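Local coordinates for ABC transporter substrate-binding protein (PDB 3UN6), which probably serves as the zinc-binding, substrate-capturing component of an ABC-type import system at the membrane of Staphylococcus aureus, at residues A[40-48]-A[190-198]; A[92-100]-A[144-152]. All coordinates share one frame; numbering follows the deposited sequence.

Interaction 1: residues A[40-48]-A[190-198]; sequences GYLPITHSA and SVAEPFGAL. With ZN (zinc ion), chain B.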
loop_
_atom_site.group_PDB
_atom_site.type_symbol
_atom_site.label_atom_id
_atom_site.label_comp_id
_atom_site.label_asym_id
_atom_site.label_seq_id
_atom_site.Cartn_x
_atom_site.Cartn_y
_atom_site.Cartn_z
ATOM N N GLY A 40 -9.676 8.165 1.792
ATOM C CA GLY A 40 -9.254 7.883 0.425
ATOM C C GLY A 40 -8.468 6.598 0.220
ATOM O O GLY A 40 -7.710 6.168 1.098
ATOM N N TYR A 41 -8.613 6.009 -0.966
ATOM C CA TYR A 41 -7.903 4.787 -1.288
ATOM C C TYR A 41 -7.799 4.513 -2.774
ATOM O O TYR A 41 -8.544 5.079 -3.592
ATOM C CB TYR A 41 -8.665 3.581 -0.690
ATOM C CG TYR A 41 -9.939 3.250 -1.428
ATOM C CD1 TYR A 41 -11.101 3.993 -1.228
ATOM C CD2 TYR A 41 -9.985 2.207 -2.345
ATOM C CE1 TYR A 41 -12.264 3.707 -1.913
ATOM C CE2 TYR A 41 -11.149 1.915 -3.047
ATOM C CZ TYR A 41 -12.287 2.668 -2.817
ATOM O OH TYR A 41 -13.435 2.385 -3.501
ATOM N N LEU A 42 -6.869 3.615 -3.088
ATOM C CA LEU A 42 -6.738 2.997 -4.398
ATOM C C LEU A 42 -7.248 1.553 -4.246
ATOM O O LEU A 42 -7.087 0.955 -3.138
ATOM C CB LEU A 42 -5.298 3.021 -4.906
ATOM C CG LEU A 42 -4.843 4.218 -5.755
ATOM C CD1 LEU A 42 -4.720 5.538 -4.933
ATOM C CD2 LEU A 42 -3.494 3.855 -6.431
ATOM N N PRO A 43 -7.843 0.968 -5.331
ATOM C CA PRO A 43 -8.421 -0.397 -5.306
ATOM C C PRO A 43 -7.361 -1.517 -5.401
ATOM O O PRO A 43 -7.298 -2.258 -6.363
ATOM C CB PRO A 43 -9.349 -0.402 -6.525
ATOM C CG PRO A 43 -8.649 0.495 -7.516
ATOM C CD PRO A 43 -7.935 1.562 -6.686
ATOM N N ILE A 44 -6.554 -1.613 -4.354
ATOM C CA ILE A 44 -5.492 -2.582 -4.245
ATOM C C ILE A 44 -5.728 -3.318 -2.929
ATOM O O ILE A 44 -6.455 -2.818 -2.070
ATOM C CB ILE A 44 -4.152 -1.899 -4.208
ATOM C CG1 ILE A 44 -4.133 -0.834 -3.088
ATOM C CG2 ILE A 44 -3.849 -1.265 -5.582
ATOM C CD1 ILE A 44 -2.810 -0.085 -2.945
ATOM N N THR A 45 -5.130 -4.492 -2.766
ATOM C CA THR A 45 -5.324 -5.270 -1.524
ATOM C C THR A 45 -4.840 -4.524 -0.285
ATOM O O THR A 45 -5.287 -4.810 0.833
ATOM C CB THR A 45 -4.599 -6.625 -1.544
ATOM O OG1 THR A 45 -3.180 -6.423 -1.542
ATOM C CG2 THR A 45 -5.027 -7.466 -2.753
ATOM N N HIS A 46 -3.951 -3.559 -0.472
ATOM C CA HIS A 46 -3.423 -2.835 0.662
ATOM C C HIS A 46 -4.434 -1.942 1.337
ATOM O O HIS A 46 -4.201 -1.498 2.464
ATOM C CB HIS A 46 -2.175 -2.031 0.296
ATOM C CG HIS A 46 -1.068 -2.872 -0.247
ATOM N ND1 HIS A 46 0.109 -2.339 -0.707
ATOM C CD2 HIS A 46 -0.988 -4.209 -0.457
ATOM C CE1 HIS A 46 0.890 -3.311 -1.136
ATOM N NE2 HIS A 46 0.245 -4.458 -1.000
ATOM N N SER A 47 -5.558 -1.700 0.674
ATOM C CA SER A 47 -6.593 -0.852 1.244
ATOM C C SER A 47 -7.859 -1.608 1.583
ATOM O O SER A 47 -8.822 -0.996 2.020
ATOM C CB SER A 47 -6.937 0.273 0.236
ATOM O OG SER A 47 -7.705 -0.247 -0.830
ATOM N N ALA A 48 -7.860 -2.936 1.408
ATOM C CA ALA A 48 -9.057 -3.759 1.565
ATOM C C ALA A 48 -9.616 -3.811 2.990
ATOM O O ALA A 48 -10.802 -4.066 3.162
ATOM C CB ALA A 48 -8.782 -5.173 1.064
ATOM N N SER A 190 6.695 -3.140 -10.375
ATOM C CA SER A 190 6.445 -3.569 -9.027
ATOM C C SER A 190 5.230 -2.787 -8.512
ATOM O O SER A 190 5.169 -1.579 -8.666
ATOM C CB SER A 190 7.668 -3.332 -8.168
ATOM O OG SER A 190 7.437 -3.826 -6.879
ATOM N N VAL A 191 4.280 -3.477 -7.879
ATOM C CA VAL A 191 3.043 -2.852 -7.460
ATOM C C VAL A 191 2.302 -3.761 -6.500
ATOM O O VAL A 191 2.700 -4.913 -6.302
ATOM C CB VAL A 191 2.155 -2.604 -8.686
ATOM C CG1 VAL A 191 1.722 -3.968 -9.300
ATOM C CG2 VAL A 191 0.950 -1.730 -8.336
ATOM N N ALA A 192 1.261 -3.221 -5.856
ATOM C CA ALA A 192 0.440 -4.023 -4.970
ATOM C C ALA A 192 -0.496 -4.859 -5.819
ATOM O O ALA A 192 -0.883 -4.450 -6.917
ATOM C CB ALA A 192 -0.379 -3.130 -4.033
ATOM N N GLU A 193 -0.878 -6.017 -5.320
ATOM C CA GLU A 193 -1.896 -6.787 -6.013
ATOM C C GLU A 193 -3.160 -5.936 -5.916
ATOM O O GLU A 193 -3.267 -5.096 -5.021
ATOM C CB GLU A 193 -2.065 -8.151 -5.386
ATOM C CG GLU A 193 -0.873 -9.086 -5.626
ATOM C CD GLU A 193 -0.692 -9.523 -7.101
ATOM O OE1 GLU A 193 -1.076 -8.778 -8.029
ATOM O OE2 GLU A 193 -0.121 -10.618 -7.328
ATOM N N PRO A 194 -4.120 -6.139 -6.831
ATOM C CA PRO A 194 -4.177 -7.141 -7.860
ATOM C C PRO A 194 -3.526 -6.784 -9.193
ATOM O O PRO A 194 -3.726 -7.507 -10.148
ATOM C CB PRO A 194 -5.677 -7.291 -8.061
ATOM C CG PRO A 194 -6.185 -5.896 -7.889
ATOM C CD PRO A 194 -5.271 -5.228 -6.919
ATOM N N PHE A 195 -2.707 -5.739 -9.240
ATOM C CA PHE A 195 -2.153 -5.301 -10.521
ATOM C C PHE A 195 -1.060 -6.181 -11.115
ATOM O O PHE A 195 -0.738 -6.046 -12.288
ATOM C CB PHE A 195 -1.870 -3.791 -10.502
ATOM C CG PHE A 195 -3.134 -3.001 -10.366
ATOM C CD1 PHE A 195 -4.000 -2.879 -11.467
ATOM C CD2 PHE A 195 -3.548 -2.535 -9.134
ATOM C CE1 PHE A 195 -5.221 -2.219 -11.359
ATOM C CE2 PHE A 195 -4.786 -1.851 -9.003
ATOM C CZ PHE A 195 -5.625 -1.710 -10.133
ATOM N N GLY A 196 -0.544 -7.129 -10.336
ATOM C CA GLY A 196 0.406 -8.102 -10.869
ATOM C C GLY A 196 -0.391 -9.237 -11.486
ATOM O O GLY A 196 -0.185 -9.609 -12.653
ATOM N N ALA A 197 -1.326 -9.776 -10.703
ATOM C CA ALA A 197 -2.171 -10.845 -11.173
ATOM C C ALA A 197 -2.877 -10.387 -12.454
ATOM O O ALA A 197 -3.016 -11.162 -13.395
ATOM C CB ALA A 197 -3.177 -11.233 -10.106
ATOM N N LEU A 198 -3.299 -9.120 -12.502
ATOM C CA LEU A 198 -3.976 -8.599 -13.693
ATOM C C LEU A 198 -3.015 -8.617 -14.888
ATOM O O LEU A 198 -3.417 -8.971 -15.993
ATOM C CB LEU A 198 -4.525 -7.189 -13.459
ATOM C CG LEU A 198 -5.382 -6.619 -14.583
ATOM C CD1 LEU A 198 -6.616 -7.483 -14.840
ATOM C CD2 LEU A 198 -5.790 -5.160 -14.282
HETATM ZN ZN ZN B . 0.914 -0.390 -0.722
HETATM O O HOH W 1 0.777 0.119 -3.053
#
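The contact belongs to the zinc site in the cleft between the two lobes, where Ile44, Thr45 and His46 face Ala192, Glu193, Pro194 and Phe195. His46 follows the end of strand 36-41 and binds the zinc through ND1 at 2.1 Å. Water 1 is a second ligand, and Cys220 and Cys221 complete the site. The CB of Ala192 lies over one face of the His46 ring. The two groups are modelled closer than carbons can sit, so the exact spacing is doubtful. The His114 ring stacks with that of His46.

A single backbone hydrogen bond ties the segments. Thr45 N donates to Glu193 O at 3.0 Å, nearly straight at the hydrogen (166°). The hydroxyl of Thr45 is engaged by Thr279.

Ile44 packs beside this bond. Its CG1 stands between the backbone N and the carbonyl carbon (chi1 54°), and the branch carries CD1 to 4.0 Å from Ala192 CB. The other branch, CG2, meets the ring edge of Phe195, 3.6 Å from CE2. Next to it, Pro43 O packs against Pro194 CD at 3.6 Å. Each segment thus has a proline here: Pro43 is the centre of an inverse gamma turn, and Pro194 follows a cis peptide bond.

Glu193 turns its carboxylate back to its own chain. OE1 accepts from Gly196 N and from Ala197 N, both at 2.9 Å, which holds the carboxylate against the backbone after Pro194. Loops at strand ends that meet across a cleft and enclose the bound group are typical of the two-lobed periplasmic-binding-protein fold.

Interaction 2: residues A[92-100]-A[144-152]; sequences TLIELAMKS and HRYSTHYLL. With PO4 (phosphate ion), chain E; PO4 (phosphate ion), chain F.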
loop_
_atom_site.group_PDB
_atom_site.type_symbol
_atom_site.label_atom_id
_atom_site.label_comp_id
_atom_site.label_asym_id
_atom_site.label_seq_id
_atom_site.Cartn_x
_atom_site.Cartn_y
_atom_site.Cartn_z
ATOM N N THR A 92 -2.426 4.804 2.301
ATOM C CA THR A 92 -1.438 5.376 1.379
ATOM C C THR A 92 -0.032 4.823 1.544
ATOM O O THR A 92 0.307 4.223 2.568
ATOM C CB THR A 92 -1.413 6.952 1.537
ATOM O OG1 THR A 92 -0.638 7.568 0.488
ATOM C CG2 THR A 92 -0.846 7.356 2.881
ATOM N N LEU A 93 0.781 5.011 0.516
ATOM C CA LEU A 93 2.180 4.589 0.550
ATOM C C LEU A 93 2.856 5.268 1.762
ATOM O O LEU A 93 2.730 6.488 1.958
ATOM C CB LEU A 93 2.901 5.011 -0.721
ATOM C CG LEU A 93 2.297 4.499 -2.032
ATOM C CD1 LEU A 93 3.079 5.119 -3.179
ATOM C CD2 LEU A 93 2.292 2.961 -2.086
ATOM N N ILE A 94 3.569 4.480 2.568
ATOM C CA ILE A 94 4.173 5.018 3.788
ATOM C C ILE A 94 5.265 6.047 3.496
ATOM O O ILE A 94 5.394 7.026 4.227
ATOM C CB ILE A 94 4.646 3.870 4.771
ATOM C CG1 ILE A 94 5.009 4.455 6.140
ATOM C CG2 ILE A 94 5.795 3.038 4.170
ATOM C CD1 ILE A 94 5.540 3.410 7.163
ATOM N N GLU A 95 6.024 5.855 2.404
ATOM C CA GLU A 95 7.124 6.761 2.076
ATOM C C GLU A 95 6.581 8.082 1.599
ATOM O O GLU A 95 7.135 9.115 1.912
ATOM C CB GLU A 95 8.087 6.180 1.010
ATOM C CG GLU A 95 8.893 4.904 1.443
ATOM C CD GLU A 95 8.122 3.579 1.320
ATOM O OE1 GLU A 95 6.928 3.585 0.921
ATOM O OE2 GLU A 95 8.723 2.511 1.600
ATOM N N LEU A 96 5.488 8.021 0.837
ATOM C CA LEU A 96 4.801 9.201 0.278
ATOM C C LEU A 96 4.249 10.062 1.405
ATOM O O LEU A 96 4.384 11.296 1.400
ATOM C CB LEU A 96 3.674 8.740 -0.658
ATOM C CG LEU A 96 2.897 9.802 -1.432
ATOM C CD1 LEU A 96 3.830 10.760 -2.194
ATOM C CD2 LEU A 96 1.877 9.116 -2.379
ATOM N N ALA A 97 3.613 9.394 2.362
ATOM C CA ALA A 97 3.094 10.042 3.572
ATOM C C ALA A 97 4.254 10.632 4.435
ATOM O O ALA A 97 4.145 11.719 4.974
ATOM C CB ALA A 97 2.261 9.037 4.375
HETATM N N MSE A 98 5.366 9.909 4.544
HETATM C CA MSE A 98 6.546 10.397 5.289
HETATM C C MSE A 98 7.137 11.668 4.649
HETATM O O MSE A 98 7.530 12.598 5.335
HETATM C CB MSE A 98 7.631 9.312 5.329
HETATM C CG MSE A 98 7.335 8.158 6.271
HETATM SE SE MSE A 98 8.387 6.537 5.918
HETATM C CE MSE A 98 10.146 7.286 6.255
ATOM N N LYS A 99 7.218 11.683 3.322
ATOM C CA LYS A 99 7.736 12.828 2.586
ATOM C C LYS A 99 6.816 14.023 2.795
ATOM O O LYS A 99 7.276 15.113 3.093
ATOM C CB LYS A 99 7.835 12.497 1.095
ATOM C CG LYS A 99 8.187 13.666 0.208
ATOM C CD LYS A 99 9.556 14.213 0.505
ATOM C CE LYS A 99 9.868 15.377 -0.432
ATOM N NZ LYS A 99 11.150 16.060 -0.109
ATOM N N SER A 100 5.517 13.802 2.646
ATOM C CA SER A 100 4.529 14.838 2.861
ATOM C C SER A 100 4.695 15.361 4.296
ATOM O O SER A 100 4.690 16.567 4.540
ATOM C CB SER A 100 3.130 14.286 2.616
ATOM O OG SER A 100 2.174 15.332 2.671
ATOM N N HIS A 144 5.003 5.278 -7.544
ATOM C CA HIS A 144 5.470 6.600 -7.155
ATOM C C HIS A 144 6.953 6.461 -6.802
ATOM O O HIS A 144 7.394 5.386 -6.394
ATOM C CB HIS A 144 4.712 7.116 -5.915
ATOM C CG HIS A 144 4.801 8.598 -5.732
ATOM N ND1 HIS A 144 5.879 9.218 -5.137
ATOM C CD2 HIS A 144 3.955 9.589 -6.102
ATOM C CE1 HIS A 144 5.687 10.528 -5.144
ATOM N NE2 HIS A 144 4.525 10.779 -5.721
ATOM N N ARG A 145 7.728 7.523 -6.975
ATOM C CA ARG A 145 9.149 7.466 -6.578
ATOM C C ARG A 145 9.317 7.175 -5.059
ATOM O O ARG A 145 10.283 6.559 -4.654
ATOM C CB ARG A 145 9.882 8.738 -6.965
ATOM C CG ARG A 145 9.316 10.027 -6.413
ATOM C CD ARG A 145 9.946 11.171 -7.183
ATOM N NE ARG A 145 9.488 12.478 -6.754
ATOM C CZ ARG A 145 8.329 13.032 -7.099
ATOM N NH1 ARG A 145 7.441 12.373 -7.840
ATOM N NH2 ARG A 145 8.045 14.247 -6.665
ATOM N N TYR A 146 8.383 7.636 -4.237
ATOM C CA TYR A 146 8.441 7.385 -2.796
ATOM C C TYR A 146 7.548 6.208 -2.521
ATOM O O TYR A 146 6.374 6.360 -2.149
ATOM C CB TYR A 146 8.035 8.631 -1.994
ATOM C CG TYR A 146 8.826 9.864 -2.423
ATOM C CD1 TYR A 146 10.217 9.853 -2.408
ATOM C CD2 TYR A 146 8.184 11.040 -2.807
ATOM C CE1 TYR A 146 10.951 10.971 -2.804
ATOM C CE2 TYR A 146 8.913 12.155 -3.210
ATOM C CZ TYR A 146 10.295 12.110 -3.194
ATOM O OH TYR A 146 11.031 13.203 -3.587
ATOM N N SER A 147 8.102 5.018 -2.717
ATOM C CA SER A 147 7.345 3.803 -2.540
ATOM C C SER A 147 8.234 2.658 -2.132
ATOM O O SER A 147 9.414 2.671 -2.407
ATOM C CB SER A 147 6.615 3.437 -3.832
ATOM O OG SER A 147 7.502 3.089 -4.907
ATOM N N THR A 148 7.646 1.693 -1.442
ATOM C CA THR A 148 8.322 0.453 -1.069
ATOM C C THR A 148 8.693 -0.337 -2.341
ATOM O O THR A 148 9.622 -1.117 -2.351
ATOM C CB THR A 148 7.405 -0.363 -0.147
ATOM O OG1 THR A 148 7.273 0.340 1.086
ATOM C CG2 THR A 148 7.943 -1.812 0.143
ATOM N N HIS A 149 7.950 -0.101 -3.410
ATOM C CA HIS A 149 8.188 -0.743 -4.705
ATOM C C HIS A 149 9.540 -0.357 -5.256
ATOM O O HIS A 149 10.287 -1.224 -5.704
ATOM C CB HIS A 149 7.045 -0.379 -5.650
ATOM C CG HIS A 149 5.715 -0.623 -5.036
ATOM N ND1 HIS A 149 5.019 0.364 -4.361
ATOM C CD2 HIS A 149 5.004 -1.766 -4.879
ATOM C CE1 HIS A 149 3.912 -0.155 -3.864
ATOM N NE2 HIS A 149 3.875 -1.444 -4.167
ATOM N N TYR A 150 9.876 0.937 -5.210
ATOM C CA TYR A 150 11.213 1.400 -5.599
ATOM C C TYR A 150 12.284 0.689 -4.745
ATOM O O TYR A 150 13.297 0.233 -5.263
ATOM C CB TYR A 150 11.352 2.916 -5.402
ATOM C CG TYR A 150 12.767 3.446 -5.546
ATOM C CD1 TYR A 150 13.549 3.750 -4.435
ATOM C CD2 TYR A 150 13.339 3.603 -6.809
ATOM C CE1 TYR A 150 14.853 4.234 -4.589
ATOM C CE2 TYR A 150 14.605 4.076 -6.961
ATOM C CZ TYR A 150 15.366 4.387 -5.861
ATOM O OH TYR A 150 16.632 4.854 -6.074
ATOM N N LEU A 151 12.050 0.613 -3.446
ATOM C CA LEU A 151 13.002 -0.022 -2.539
ATOM C C LEU A 151 13.157 -1.513 -2.819
ATOM O O LEU A 151 14.258 -2.039 -2.792
ATOM C CB LEU A 151 12.586 0.191 -1.070
ATOM C CG LEU A 151 12.441 1.669 -0.669
ATOM C CD1 LEU A 151 11.908 1.777 0.773
ATOM C CD2 LEU A 151 13.757 2.436 -0.831
ATOM N N LEU A 152 12.047 -2.193 -3.081
ATOM C CA LEU A 152 12.079 -3.624 -3.380
ATOM C C LEU A 152 12.902 -3.885 -4.631
ATOM O O LEU A 152 13.745 -4.799 -4.671
ATOM C CB LEU A 152 10.657 -4.169 -3.563
ATOM C CG LEU A 152 9.813 -4.414 -2.311
ATOM C CD1 LEU A 152 8.331 -4.574 -2.672
ATOM C CD2 LEU A 152 10.338 -5.637 -1.556
HETATM P P PO4 E . 10.584 16.368 -4.613
HETATM O O1 PO4 E . 10.522 17.089 -5.934
HETATM O O2 PO4 E . 10.019 14.979 -4.773
HETATM O O3 PO4 E . 12.028 16.268 -4.172
HETATM O O4 PO4 E . 9.783 17.087 -3.559
HETATM P P PO4 F . 4.225 13.908 -7.353
HETATM O O1 PO4 F . 4.663 12.870 -8.353
HETATM O O2 PO4 F . 3.727 13.256 -6.090
HETATM O O3 PO4 F . 5.398 14.777 -6.973
HETATM O O4 PO4 F . 3.159 14.760 -7.991
HETATM O O HOH W 2 5.047 2.075 -0.434
#
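Glu95 and Tyr146 come together at the tight part of this contact, where the start of helix 94-102 meets the loop before helix 148-159. Glu95 CB packs on the backbone of Tyr146, 3.6 Å from its C. The Glu95 chain then bends at chi2 (82°) and brings its carboxylate to the first turn of helix 148-159. There OE2 lies 2.7 Å from Thr148 OG1, whose one proton may go instead to Tyr219 O. OE1 accepts a hydrogen bond from water 2, which in turn accepts one from Thr148 N. Leu151 CD1 also packs against OE2 of this buried carboxylate.

Leu93 covers the flank of this site. Its CD1 touches His144 CB and Ser147 CB, while CD2 meets the edge of the His149 ring. Leu96 CD1 sits over one face of the His144 ring, 3.5 Å from CE1. Ser147 is the N-cap of helix 148-159: its OG accepts from Tyr150 N and donates to His144 O.

The solvent side is looser. It is made by the partly exposed Lys99 and Tyr146 and the exposed Arg145. Lys99 CG lies off-centre above the Tyr146 ring at 3.8 Å from CE2, and Arg145 CG covers the opposite face. Beyond them are two phosphate ions, probably from the crystallisation liquor. Arg145 bonds to both, and Tyr146 OH approaches one of them at a doubtfully short distance. The Arg145 NH1 also forms a salt bridge with Glu171.

In the crystal both nitrogens of His144 are hydrogen-bonded. ND1 accepts from Tyr146 N at 3.1 Å (172°), and NE2 donates to phosphate O2 at 2.6 Å (171°). This pattern is consistent with a neutral ring protonated on NE2. The positive end of helix 148-159 would probably favour a charged Glu95.

In the fold
From the N terminus, strand 36-41 leads into segment 40-48. The chain then runs through strand 89-93 into helix 94-102 and crosses to the other lobe, where 144-152, between strand 138-142 and helix 148-159, packs back on 92-100 and closes interaction 2. It continues to strand 188-192, and segment 190-198 closes interaction 1. The loop of interaction 2 is thus nested inside that of interaction 1. Strands 36-41 and 89-93 are neighbours in one sheet, while strand 188-192 belongs to the other, so each contact joins the two lobes. Their centres are 14 Å apart, and they touch where His149 packs on Val191 and Ala192, close to the zinc site.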